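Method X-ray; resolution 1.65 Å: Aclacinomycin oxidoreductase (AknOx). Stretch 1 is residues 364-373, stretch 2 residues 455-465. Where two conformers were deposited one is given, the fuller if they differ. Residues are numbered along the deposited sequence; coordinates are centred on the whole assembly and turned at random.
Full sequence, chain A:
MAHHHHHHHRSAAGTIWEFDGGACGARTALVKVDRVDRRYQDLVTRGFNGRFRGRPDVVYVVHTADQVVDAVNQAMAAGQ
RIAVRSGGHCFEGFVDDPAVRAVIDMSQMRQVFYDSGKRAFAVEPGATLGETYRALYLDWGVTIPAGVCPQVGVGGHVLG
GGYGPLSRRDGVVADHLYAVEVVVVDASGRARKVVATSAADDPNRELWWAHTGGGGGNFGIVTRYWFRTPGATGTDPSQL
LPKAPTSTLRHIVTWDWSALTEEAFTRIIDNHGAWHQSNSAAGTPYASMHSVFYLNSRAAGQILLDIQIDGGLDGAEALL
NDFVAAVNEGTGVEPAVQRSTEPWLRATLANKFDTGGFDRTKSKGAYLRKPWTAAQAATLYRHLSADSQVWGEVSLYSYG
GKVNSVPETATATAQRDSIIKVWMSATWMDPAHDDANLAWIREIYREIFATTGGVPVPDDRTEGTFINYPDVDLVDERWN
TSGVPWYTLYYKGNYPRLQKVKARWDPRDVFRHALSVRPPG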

# COMPACT_ATOMS: atom_id res chain seq x y z
N LYS A 364 -0.75 11.64 0.82
CA LYS A 364 0.34 11.69 -0.14
C LYS A 364 1.64 11.20 0.48
O LYS A 364 2.02 11.59 1.59
CB LYS A 364 0.55 13.09 -0.71
CG LYS A 364 0.02 14.18 0.20
CD LYS A 364 0.21 15.54 -0.42
CE LYS A 364 0.14 15.56 -1.92
NZ LYS A 364 -1.10 16.15 -2.48
N GLY A 365 2.35 10.36 -0.29
CA GLY A 365 3.56 9.75 0.19
C GLY A 365 4.84 10.08 -0.51
O GLY A 365 4.87 10.98 -1.36
N ALA A 366 5.89 9.33 -0.15
CA ALA A 366 7.23 9.47 -0.69
C ALA A 366 8.17 8.34 -0.26
O ALA A 366 8.06 7.76 0.83
CB ALA A 366 7.85 10.80 -0.27
N TYR A 367 9.13 8.02 -1.11
CA TYR A 367 10.23 7.11 -0.87
C TYR A 367 11.53 7.90 -0.63
O TYR A 367 11.95 8.64 -1.52
CB TYR A 367 10.47 6.17 -2.06
CG TYR A 367 9.50 5.03 -2.20
CD1 TYR A 367 9.57 3.93 -1.36
CD2 TYR A 367 8.51 5.04 -3.17
CE1 TYR A 367 8.69 2.89 -1.49
CE2 TYR A 367 7.61 3.99 -3.31
CZ TYR A 367 7.71 2.91 -2.46
OH TYR A 367 6.84 1.85 -2.56
N LEU A 368 12.16 7.79 0.54
CA LEU A 368 13.38 8.55 0.77
C LEU A 368 14.63 7.69 0.53
O LEU A 368 14.73 6.59 1.08
CB LEU A 368 13.49 9.11 2.19
CG LEU A 368 12.33 9.93 2.75
CD1 LEU A 368 12.57 10.35 4.20
CD2 LEU A 368 12.05 11.14 1.89
N ARG A 369 15.58 8.20 -0.23
CA ARG A 369 16.85 7.50 -0.41
C ARG A 369 17.87 7.90 0.65
O ARG A 369 18.77 7.12 0.96
CB ARG A 369 17.45 7.79 -1.78
CG ARG A 369 17.01 6.85 -2.88
CD ARG A 369 17.76 7.19 -4.17
NE ARG A 369 18.88 6.28 -4.38
CZ ARG A 369 20.08 6.65 -4.84
NH1 ARG A 369 20.40 7.95 -5.12
NH2 ARG A 369 21.00 5.69 -4.98
N LYS A 370 17.70 9.11 1.16
CA LYS A 370 18.53 9.68 2.21
C LYS A 370 17.65 10.47 3.18
O LYS A 370 16.54 10.87 2.81
CB LYS A 370 19.61 10.58 1.63
CG LYS A 370 20.68 9.88 0.83
CD LYS A 370 21.25 10.74 -0.30
CE LYS A 370 22.60 11.35 -0.04
NZ LYS A 370 23.73 10.82 -0.86
N PRO A 371 18.10 10.71 4.40
CA PRO A 371 17.24 11.35 5.41
C PRO A 371 16.74 12.73 4.97
O PRO A 371 17.28 13.30 4.02
CB PRO A 371 18.18 11.51 6.60
CG PRO A 371 19.23 10.47 6.41
CD PRO A 371 19.45 10.44 4.92
N TRP A 372 15.73 13.28 5.63
CA TRP A 372 15.29 14.65 5.39
C TRP A 372 16.46 15.62 5.55
O TRP A 372 17.47 15.27 6.18
CB TRP A 372 14.20 15.05 6.36
CG TRP A 372 12.93 14.27 6.40
CD1 TRP A 372 12.45 13.51 7.43
CD2 TRP A 372 11.95 14.19 5.37
NE1 TRP A 372 11.24 12.96 7.08
CE2 TRP A 372 10.91 13.36 5.83
CE3 TRP A 372 11.88 14.75 4.09
CZ2 TRP A 372 9.79 13.07 5.05
CZ3 TRP A 372 10.76 14.46 3.33
CH2 TRP A 372 9.74 13.64 3.80
N THR A 373 16.35 16.84 5.02
CA THR A 373 17.38 17.84 5.24
C THR A 373 17.15 18.58 6.55
O THR A 373 16.10 18.39 7.17
CB THR A 373 17.44 18.85 4.08
OG1 THR A 373 18.36 19.89 4.42
CG2 THR A 373 16.12 19.57 3.82
N VAL A 455 7.31 18.06 -5.30
CA VAL A 455 7.16 16.61 -5.45
C VAL A 455 8.45 15.86 -5.17
O VAL A 455 9.55 16.34 -5.39
CB VAL A 455 6.66 16.21 -6.85
CG1 VAL A 455 5.31 16.85 -7.15
CG2 VAL A 455 7.69 16.57 -7.90
N PRO A 456 8.32 14.63 -4.69
CA PRO A 456 9.51 13.79 -4.54
C PRO A 456 9.92 13.20 -5.89
O PRO A 456 9.41 12.14 -6.28
CB PRO A 456 9.04 12.67 -3.62
CG PRO A 456 7.57 12.58 -3.86
CD PRO A 456 7.09 13.94 -4.27
N VAL A 457 10.82 13.90 -6.56
CA VAL A 457 11.41 13.45 -7.81
C VAL A 457 12.51 12.44 -7.56
O VAL A 457 13.46 12.69 -6.81
CB VAL A 457 12.03 14.63 -8.59
CG1 VAL A 457 12.67 14.12 -9.88
CG2 VAL A 457 11.00 15.71 -8.85
N PRO A 458 12.44 11.27 -8.20
CA PRO A 458 13.54 10.31 -8.06
C PRO A 458 14.86 10.95 -8.50
O PRO A 458 15.02 11.35 -9.65
CB PRO A 458 13.13 9.16 -8.98
CG PRO A 458 11.64 9.30 -9.12
CD PRO A 458 11.34 10.77 -9.05
N ASP A 459 15.76 11.02 -7.54
CA ASP A 459 17.10 11.59 -7.63
C ASP A 459 17.97 10.98 -6.53
O ASP A 459 17.64 9.89 -6.03
CB ASP A 459 17.06 13.11 -7.56
CG ASP A 459 16.29 13.64 -6.36
OD1 ASP A 459 16.47 13.10 -5.25
OD2 ASP A 459 15.50 14.58 -6.52
N ASP A 460 19.05 11.63 -6.14
CA ASP A 460 19.92 11.03 -5.14
C ASP A 460 19.29 11.02 -3.75
O ASP A 460 19.85 10.43 -2.82
CB ASP A 460 21.28 11.75 -5.06
CG ASP A 460 22.28 10.85 -4.35
OD1 ASP A 460 22.47 10.99 -3.11
OD2 ASP A 460 22.87 9.99 -5.04
N ARG A 461 18.14 11.68 -3.60
CA ARG A 461 17.53 11.81 -2.29
C ARG A 461 16.21 11.08 -2.12
O ARG A 461 15.92 10.69 -0.99
CB ARG A 461 17.31 13.31 -1.96
CG ARG A 461 18.65 13.98 -1.59
CD ARG A 461 18.39 15.14 -0.64
NE ARG A 461 18.52 14.77 0.76
CZ ARG A 461 19.63 14.57 1.46
NH1 ARG A 461 20.81 14.70 0.87
NH2 ARG A 461 19.52 14.24 2.75
N THR A 462 15.44 10.91 -3.19
CA THR A 462 14.17 10.20 -3.12
C THR A 462 14.03 9.22 -4.30
O THR A 462 14.89 9.20 -5.17
CB THR A 462 12.93 11.10 -3.12
OG1 THR A 462 12.45 11.33 -4.45
CG2 THR A 462 13.25 12.46 -2.52
N GLU A 463 12.97 8.44 -4.31
CA GLU A 463 12.65 7.51 -5.38
C GLU A 463 11.18 7.61 -5.78
O GLU A 463 10.52 6.64 -6.16
CB GLU A 463 12.97 6.08 -4.94
CG GLU A 463 14.34 5.61 -5.32
CD GLU A 463 14.55 4.11 -5.32
OE1 GLU A 463 15.01 3.61 -6.37
OE2 GLU A 463 14.26 3.46 -4.31
N GLY A 464 10.64 8.83 -5.66
CA GLY A 464 9.28 9.07 -6.10
C GLY A 464 8.26 8.73 -5.05
O GLY A 464 8.47 8.84 -3.84
N THR A 465 7.08 8.27 -5.51
CA THR A 465 6.09 7.86 -4.50
C THR A 465 5.50 6.50 -4.88
O THR A 465 6.01 5.93 -5.85
CB THR A 465 5.07 8.97 -4.26
OG1 THR A 465 4.07 8.51 -3.34
CG2 THR A 465 4.35 9.40 -5.52
O HOH W 1 1.55 9.76 -3.33
O HOH W 2 15.54 12.75 1.24

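Stretch 2, which has no regular helix or strand, runs alongside the strand 364-368 and the loop that follows it, and the two bury 744 Å² between them. Val455 makes no contact, but the CA-to-CB bond of Pro456 points toward stretch 1, where its CB lies 4.0 Å from Ala366 CB in a small apolar contact. Val457 and Pro458 stand clear of the other stretch.

Asp459 chiefly shapes its own loop. Its OD1 accepts hydrogen bonds from Arg461 N (2.7 Å) and Thr462 N (3.2 Å), while its backbone N donates to Thr462 O at 3.1 Å, bonds that close a tight turn over residues 459-462. Across the contact, Asp459 O receives a weak hydrogen bond from Arg369 NH1 at 3.5 Å.

Asp460 supplies the charge that two basic side chains of stretch 1, those of Arg369 and Lys370, meet. Its OD1 lies 2.6 Å from Lys370 NZ in a short salt bridge, and its OD2 lies 3.2 Å from Arg369 NH1 in a second, whose hydrogen bond is weak, with an angle of 134° at the hydrogen. One carboxylate thus bridges two neighbouring cations.

Arg461 engages stretch 1 through both backbone and side chain. Its carbonyl O accepts from Arg369 N at 2.6 Å and from Lys370 N at 3.2 Å, gathering two successive amides just past the end of the strand. Its CA-to-CB bond points away, yet the side chain returns at its end: NH2 donates to Pro371 O at 2.7 Å, near the guanidinium plane, while Lys370 CB lies over one face of the group.

Thr462 pairs with Leu368 in a single beta bridge, their CA atoms 4.3 Å apart. Hydrogen bonds flank this pair: Arg369 N to Arg461 O, and, on the other side, Glu463 N to Tyr367 O at 3.0 Å. Beyond its backbone bond, Glu463 packs its CB 3.8 Å from Tyr367 CB and its CG 3.8 Å from Arg369 CG, and its carboxylate is bound elsewhere in the structure.

Gly464 O accepts from Tyr367 N at 2.9 Å, so that Tyr367 uses its N and its O on two successive residues, Gly464 and Glu463, and also takes a CA-H...O contact from Ala366 CA at 3.4 Å. Its phi/psi of 85/-148° would jam a CB against the preceding carbonyl, and Pro458 CG would crowd it as well.

At Thr465, the carbonyl O approaches the edge of the Tyr367 ring, 3.6 Å from CE2. A water links the stretches here, accepting from Gly365 N at 3.2 Å and hydrogen-bonding Thr465 OG1 at 2.8 Å.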